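Local structure of TPR repeat-containing protein (Cytophaga hutchinsonii, 3U4T) at residues N174-Y179 against A214-E219; K82-M85 against S91-I94. The protein is of unknown function but, as a tetratricopeptide repeat protein, probably acts as a helical scaffold that binds other proteins or peptides. The protein carries 1 engineered substitution. All blocks are in the same frame, centred on the assembly; numbering follows the deposited sequence.

How the contacts relate
Both contacts lie in one all-helical chain and are found on opposite sides of its centre. They are about 33 Å apart, centre to centre, and their nearest atoms about 19 Å, so they do not touch. They come in series: contact 2 closes before contact 1 opens. Contact 2 joins helix 74-86 to helix 90-103, which follows it directly. Contact 1 reaches further along the sequence, from the start of helix 176-189 to the start of helix 217-233, with helix 199-209 between them. No helix is shared. Contact 2 is consistent with the helix hairpins of a tetratricopeptide repeat protein; contact 1 is a surface contact that joins helix starts farther along the chain.

Contact 1 (N174-Y179 against A214-E219); sequences NIYIGY and AKYKDE
Tyr216 turns the edge of its ring to a face of Tyr176. The stack is edge-to-face but tilted, with the planes at 50° and the ring centroids 4.7 Å apart. CE1 of Tyr216 does the touching. It sits over the centre of the Tyr176 ring, 3.8 Å from CZ of Tyr176. Glu219 comes to the same ring at its edge, near the ring plane, where its CG lies 3.7 Å from CE2 of Tyr176. The Glu219 carboxylate stands nearly upright to that ring, at 81°. The Glu219 chain bends at chi2 (72°), which brings OE1 back to the edge of the Tyr216 ring. No hydrogen bond crosses the contact. In this tetratricopeptide repeat protein it links the start of helix 176-189 to the start of helix 217-233 at the surface, with Tyr216 at the N-cap position of the latter. With an alanine in place of Tyr176, the edge of Tyr216 would probably lose the face it leans on, and a gap would open beside CG of Glu219. Behind the stack, CG1 of Ile177 lies toward the rim of the other Tyr176 face. Both tyrosines also touch Cys209 of helix 199-209. Further back, Tyr179 OH donates a 3.0 Å hydrogen bond to Asn174 OD1, from above the carbonyl plane.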
ATOM      1  N   ASN A 174     -13.984  12.736   2.911  1.00 56.19           N
ATOM      2  CA  ASN A 174     -14.544  12.526   1.573  1.00 57.19           C
ATOM      3  C   ASN A 174     -13.676  11.735   0.618  1.00 52.12           C
ATOM      4  O   ASN A 174     -13.982  11.656  -0.572  1.00 35.26           O
ATOM      5  CB  ASN A 174     -14.909  13.868   0.909  1.00 58.77           C
ATOM      6  CG  ASN A 174     -16.327  14.255   1.166  1.00 70.14           C
ATOM      7  OD1 ASN A 174     -16.822  14.130   2.287  1.00 72.45           O
ATOM      8  ND2 ASN A 174     -16.998  14.753   0.133  1.00 69.43           N
ATOM      9  N   ILE A 175     -12.589  11.148   1.118  1.00 49.09           N
ATOM     10  CA  ILE A 175     -11.705  10.358   0.257  1.00 43.83           C
ATOM     11  C   ILE A 175     -12.515   9.114  -0.137  1.00 49.03           C
ATOM     12  O   ILE A 175     -12.996   8.356   0.716  1.00 40.96           O
ATOM     13  CB  ILE A 175     -10.382   9.985   0.987  1.00 54.68           C
ATOM     14  CG1 ILE A 175      -9.287   9.747  -0.049  1.00 59.40           C
ATOM     15  CG2 ILE A 175     -10.572   8.755   1.863  1.00 48.24           C
ATOM     16  CD1 ILE A 175      -7.886   9.645   0.523  1.00 61.58           C
ATOM     17  N   TYR A 176     -12.682   8.924  -1.439  1.00 45.79           N
ATOM     18  CA  TYR A 176     -13.488   7.832  -1.965  1.00 44.50           C
ATOM     19  C   TYR A 176     -13.120   6.453  -1.455  1.00 50.34           C
ATOM     20  O   TYR A 176     -13.995   5.633  -1.150  1.00 33.95           O
ATOM     21  CB  TYR A 176     -13.436   7.850  -3.493  1.00 37.65           C
ATOM     22  CG  TYR A 176     -12.232   7.175  -4.098  1.00 29.77           C
ATOM     23  CD1 TYR A 176     -10.983   7.790  -4.110  1.00 38.86           C
ATOM     24  CD2 TYR A 176     -12.357   5.921  -4.693  1.00 32.14           C
ATOM     25  CE1 TYR A 176      -9.885   7.167  -4.719  1.00 41.11           C
ATOM     26  CE2 TYR A 176     -11.279   5.296  -5.296  1.00 36.90           C
ATOM     27  CZ  TYR A 176     -10.049   5.918  -5.313  1.00 41.79           C
ATOM     28  OH  TYR A 176      -9.009   5.287  -5.960  1.00 43.27           O
ATOM     29  N   ILE A 177     -11.822   6.208  -1.370  1.00 51.31           N
ATOM     30  CA  ILE A 177     -11.319   4.933  -0.913  1.00 46.43           C
ATOM     31  C   ILE A 177     -11.844   4.571   0.475  1.00 31.94           C
ATOM     32  O   ILE A 177     -11.976   3.396   0.801  1.00 28.51           O
ATOM     33  CB  ILE A 177      -9.790   4.943  -0.916  1.00 44.53           C
ATOM     34  CG1 ILE A 177      -9.284   3.728  -1.700  1.00 52.57           C
ATOM     35  CG2 ILE A 177      -9.276   4.992   0.511  1.00 43.17           C
ATOM     36  CD1 ILE A 177      -7.835   3.835  -2.178  1.00 58.25           C
ATOM     37  N   GLY A 178     -12.145   5.578   1.284  1.00 35.31           N
ATOM     38  CA  GLY A 178     -12.669   5.309   2.612  1.00 30.82           C
ATOM     39  C   GLY A 178     -14.120   4.869   2.543  1.00 40.22           C
ATOM     40  O   GLY A 178     -14.539   3.948   3.247  1.00 47.95           O
ATOM     41  N   TYR A 179     -14.900   5.523   1.692  1.00 25.49           N
ATOM     42  CA  TYR A 179     -16.301   5.153   1.561  1.00 30.26           C
ATOM     43  C   TYR A 179     -16.397   3.752   0.963  1.00 28.17           C
ATOM     44  O   TYR A 179     -17.218   2.933   1.400  1.00 29.90           O
ATOM     45  CB  TYR A 179     -17.040   6.165   0.685  1.00 44.35           C
ATOM     46  CG  TYR A 179     -17.196   7.532   1.330  1.00 41.46           C
ATOM     47  CD1 TYR A 179     -17.932   7.696   2.508  1.00 33.95           C
ATOM     48  CD2 TYR A 179     -16.605   8.657   0.761  1.00 40.98           C
ATOM     49  CE1 TYR A 179     -18.073   8.951   3.099  1.00 34.25           C
ATOM     50  CE2 TYR A 179     -16.734   9.914   1.341  1.00 34.18           C
ATOM     51  CZ  TYR A 179     -17.469  10.057   2.509  1.00 28.83           C
ATOM     52  OH  TYR A 179     -17.582  11.310   3.066  1.00 40.86           O
ATOM     53  N   ALA A 214     -15.211   7.879 -15.803  1.00 43.73           N
ATOM     54  CA  ALA A 214     -14.407   6.718 -16.132  1.00 30.93           C
ATOM     55  C   ALA A 214     -13.179   6.515 -15.251  1.00 46.41           C
ATOM     56  O   ALA A 214     -12.614   5.426 -15.217  1.00 47.68           O
ATOM     57  CB  ALA A 214     -13.993   6.805 -17.571  1.00 38.68           C
ATOM     58  N   LYS A 215     -12.755   7.560 -14.550  1.00 47.84           N
ATOM     59  CA  LYS A 215     -11.575   7.466 -13.702  1.00 44.11           C
ATOM     60  C   LYS A 215     -11.846   6.576 -12.494  1.00 52.78           C
ATOM     61  O   LYS A 215     -10.924   6.040 -11.891  1.00 47.49           O
ATOM     62  CB  LYS A 215     -11.159   8.858 -13.231  1.00 50.58           C
ATOM     63  CG  LYS A 215      -9.755   8.947 -12.674  1.00 60.25           C
ATOM     64  CD  LYS A 215      -8.710   8.669 -13.752  1.00 68.21           C
ATOM     65  CE  LYS A 215      -7.354   9.255 -13.365  1.00 66.21           C
ATOM     66  NZ  LYS A 215      -6.270   8.964 -14.340  1.00 61.80           N
ATOM     67  N   TYR A 216     -13.118   6.425 -12.144  1.00 43.02           N
ATOM     68  CA  TYR A 216     -13.496   5.599 -11.008  1.00 36.24           C
ATOM     69  C   TYR A 216     -14.417   4.483 -11.488  1.00 44.33           C
ATOM     70  O   TYR A 216     -15.327   4.047 -10.786  1.00 46.91           O
ATOM     71  CB  TYR A 216     -14.179   6.474  -9.947  1.00 41.95           C
ATOM     72  CG  TYR A 216     -13.257   7.529  -9.354  1.00 48.15           C
ATOM     73  CD1 TYR A 216     -12.089   7.162  -8.676  1.00 53.58           C
ATOM     74  CD2 TYR A 216     -13.536   8.894  -9.480  1.00 47.72           C
ATOM     75  CE1 TYR A 216     -11.219   8.125  -8.140  1.00 51.72           C
ATOM     76  CE2 TYR A 216     -12.668   9.867  -8.945  1.00 45.66           C
ATOM     77  CZ  TYR A 216     -11.512   9.470  -8.276  1.00 48.88           C
ATOM     78  OH  TYR A 216     -10.642  10.409  -7.753  1.00 50.98           O
ATOM     79  N   LYS A 217     -14.150   4.008 -12.697  1.00 40.45           N
ATOM     80  CA  LYS A 217     -14.964   2.972 -13.305  1.00 35.93           C
ATOM     81  C   LYS A 217     -15.319   1.794 -12.400  1.00 43.66           C
ATOM     82  O   LYS A 217     -16.494   1.536 -12.136  1.00 41.79           O
ATOM     83  CB  LYS A 217     -14.287   2.451 -14.579  1.00 37.15           C
ATOM     84  CG  LYS A 217     -15.251   1.666 -15.454  1.00 55.47           C
ATOM     85  CD  LYS A 217     -14.640   1.280 -16.781  1.00 64.33           C
ATOM     86  CE  LYS A 217     -13.830   0.005 -16.667  1.00 71.64           C
ATOM     87  NZ  LYS A 217     -13.170  -0.354 -17.951  1.00 71.98           N
ATOM     88  N   ASP A 218     -14.303   1.077 -11.930  1.00 37.86           N
ATOM     89  CA  ASP A 218     -14.523  -0.087 -11.077  1.00 45.44           C
ATOM     90  C   ASP A 218     -15.257   0.199  -9.763  1.00 42.44           C
ATOM     91  O   ASP A 218     -16.068  -0.613  -9.316  1.00 31.14           O
ATOM     92  CB  ASP A 218     -13.194  -0.792 -10.779  1.00 46.27           C
ATOM     93  CG  ASP A 218     -12.458  -1.213 -12.038  1.00 46.98           C
ATOM     94  OD1 ASP A 218     -13.124  -1.582 -13.030  1.00 50.81           O
ATOM     95  OD2 ASP A 218     -11.208  -1.185 -12.030  1.00 48.61           O
ATOM     96  N   GLU A 219     -14.970   1.335  -9.133  1.00 36.38           N
ATOM     97  CA  GLU A 219     -15.646   1.675  -7.882  1.00 36.19           C
ATOM     98  C   GLU A 219     -17.122   2.025  -8.145  1.00 41.33           C
ATOM     99  O   GLU A 219     -18.016   1.573  -7.429  1.00 46.50           O
ATOM    100  CB  GLU A 219     -14.962   2.861  -7.175  1.00 45.71           C
ATOM    101  CG  GLU A 219     -13.512   2.655  -6.718  1.00 57.70           C
ATOM    102  CD  GLU A 219     -12.513   2.622  -7.866  1.00 59.34           C
ATOM    103  OE1 GLU A 219     -12.720   3.326  -8.870  1.00 59.74           O
ATOM    104  OE2 GLU A 219     -11.504   1.902  -7.760  1.00 53.58           O
TER

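Contact 2 (K82-M85 against S91-I94); sequences KILM and SLAI
Ala93 packs its methyl group against the backbone and first side-chain carbons of Leu84 and Met85. This is the tight part of the contact. CB of Ala93 lies 3.4 Å from the backbone N of Met85 and 3.6 Å from CB of Leu84. It is also 3.9 Å from CB of Met85. The two helices come close here, and CA of Leu84 is 5.0 Å from CA of Ala93. Both residues are buried. Leu84 carries the packing on with one branch. With CG beside the backbone N and anti to the carbonyl carbon (chi1 -73°), this branch runs toward the other helix and puts CD1 against CB of Leu92 at 3.6 Å.

The arrangement is an antiparallel helix hairpin of the kind tetratricopeptide repeat proteins are built from. Helices 74-86 and 90-103 follow each other through a short turn. Leu84 also touches Gln57 of helix 53-64, on the preceding side of the array.

The solvent side is at Leu92, whose CB and CG touch Leu84 although the residue is exposed. The looser end is at Ile94. Beyond CB, Met85 reaches over with the end of its chain. It is a selenomethionine whose chain bends at chi2 and chi3, which swings CE over to CD1 of Ile94 at 3.9 Å. The two chains cross at a slant. Both residues also touch Tyr117 of helix 109-120, so the following helix borders this side.

No hydrogen bond joins the two segments, and the side-chain contacts between them are all apolar. The hold therefore rests on close fit and burial of carbon, and the small alanine probably allows the close approach.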
ATOM      1  N   LYS A  82      14.647  -4.471   1.810  1.00 32.00           N
ATOM      2  CA  LYS A  82      13.911  -4.307   0.565  1.00 34.81           C
ATOM      3  C   LYS A  82      14.615  -5.109  -0.525  1.00 28.88           C
ATOM      4  O   LYS A  82      13.968  -5.737  -1.360  1.00 25.55           O
ATOM      5  CB  LYS A  82      13.849  -2.843   0.134  1.00 33.18           C
ATOM      6  CG  LYS A  82      12.935  -1.959   0.950  1.00 35.10           C
ATOM      7  CD  LYS A  82      12.849  -0.581   0.303  1.00 48.07           C
ATOM      8  CE  LYS A  82      12.124   0.420   1.181  1.00 63.25           C
ATOM      9  NZ  LYS A  82      10.772  -0.048   1.571  1.00 70.63           N
ATOM     10  N   ILE A  83      15.947  -5.084  -0.513  1.00 17.98           N
ATOM     11  CA  ILE A  83      16.719  -5.822  -1.510  1.00 25.38           C
ATOM     12  C   ILE A  83      16.595  -7.323  -1.333  1.00 35.88           C
ATOM     13  O   ILE A  83      16.526  -8.053  -2.315  1.00 44.82           O
ATOM     14  CB  ILE A  83      18.206  -5.413  -1.484  1.00 27.39           C
ATOM     15  CG1 ILE A  83      18.335  -3.959  -1.917  1.00 17.80           C
ATOM     16  CG2 ILE A  83      19.006  -6.276  -2.430  1.00 28.82           C
ATOM     17  CD1 ILE A  83      19.703  -3.377  -1.670  1.00 30.66           C
ATOM     18  N   LEU A  84      16.563  -7.785  -0.084  1.00 35.24           N
ATOM     19  CA  LEU A  84      16.432  -9.219   0.187  1.00 31.30           C
ATOM     20  C   LEU A  84      15.031  -9.687  -0.178  1.00 19.63           C
ATOM     21  O   LEU A  84      14.849 -10.750  -0.774  1.00 28.94           O
ATOM     22  CB  LEU A  84      16.720  -9.529   1.666  1.00 27.35           C
ATOM     23  CG  LEU A  84      18.198  -9.441   2.080  1.00 19.36           C
ATOM     24  CD1 LEU A  84      18.321  -9.423   3.586  1.00 25.24           C
ATOM     25  CD2 LEU A  84      18.983 -10.616   1.484  1.00 28.82           C
HETATM   26  N   MSE A  85      14.024  -8.895   0.164  1.00 23.04           N
HETATM   27  CA  MSE A  85      12.675  -9.307  -0.179  1.00 27.98           C
HETATM   28  C   MSE A  85      12.588  -9.518  -1.696  1.00 31.74           C
HETATM   29  O   MSE A  85      12.013 -10.502  -2.152  1.00 36.31           O
HETATM   30  CB  MSE A  85      11.654  -8.267   0.290  1.00 31.66           C
HETATM   31  CG  MSE A  85      10.211  -8.756   0.222  1.00 44.35           C
HETATM   32 SE   MSE A  85       9.858 -10.248   1.382  0.73 35.19          SE
HETATM   33  CE  MSE A  85       9.504  -9.225   3.015  1.00 18.58           C
ATOM     34  N   SER A  91      12.820 -14.238   5.172  1.00 22.74           N
ATOM     35  CA  SER A  91      13.172 -14.226   6.584  1.00 42.46           C
ATOM     36  C   SER A  91      14.271 -13.233   6.893  1.00 36.06           C
ATOM     37  O   SER A  91      14.215 -12.537   7.904  1.00 30.68           O
ATOM     38  CB  SER A  91      13.584 -15.616   7.028  1.00 40.26           C
ATOM     39  OG  SER A  91      12.532 -16.516   6.753  1.00 43.73           O
ATOM     40  N   LEU A  92      15.267 -13.170   6.014  1.00 42.28           N
ATOM     41  CA  LEU A  92      16.389 -12.253   6.169  1.00 37.22           C
ATOM     42  C   LEU A  92      15.888 -10.821   6.010  1.00 32.84           C
ATOM     43  O   LEU A  92      16.249  -9.932   6.776  1.00 31.80           O
ATOM     44  CB  LEU A  92      17.440 -12.575   5.113  1.00 36.12           C
ATOM     45  CG  LEU A  92      18.911 -12.665   5.507  1.00 40.69           C
ATOM     46  CD1 LEU A  92      19.088 -13.068   6.973  1.00 43.41           C
ATOM     47  CD2 LEU A  92      19.550 -13.682   4.576  1.00 33.61           C
ATOM     48  N   ALA A  93      15.036 -10.593   5.022  1.00 29.06           N
ATOM     49  CA  ALA A  93      14.504  -9.252   4.827  1.00 41.48           C
ATOM     50  C   ALA A  93      13.687  -8.813   6.051  1.00 45.40           C
ATOM     51  O   ALA A  93      13.767  -7.656   6.468  1.00 35.74           O
ATOM     52  CB  ALA A  93      13.643  -9.196   3.561  1.00 27.82           C
ATOM     53  N   ILE A  94      12.907  -9.728   6.629  1.00 37.43           N
ATOM     54  CA  ILE A  94      12.102  -9.386   7.801  1.00 31.21           C
ATOM     55  C   ILE A  94      13.012  -8.971   8.957  1.00 30.66           C
ATOM     56  O   ILE A  94      12.713  -8.029   9.692  1.00 24.51           O
ATOM     57  CB  ILE A  94      11.212 -10.563   8.278  1.00 31.99           C
ATOM     58  CG1 ILE A  94      10.172 -10.921   7.210  1.00 24.02           C
ATOM     59  CG2 ILE A  94      10.502 -10.177   9.582  1.00 25.86           C
ATOM     60  CD1 ILE A  94       9.184  -9.821   6.894  1.00 17.80           C
TER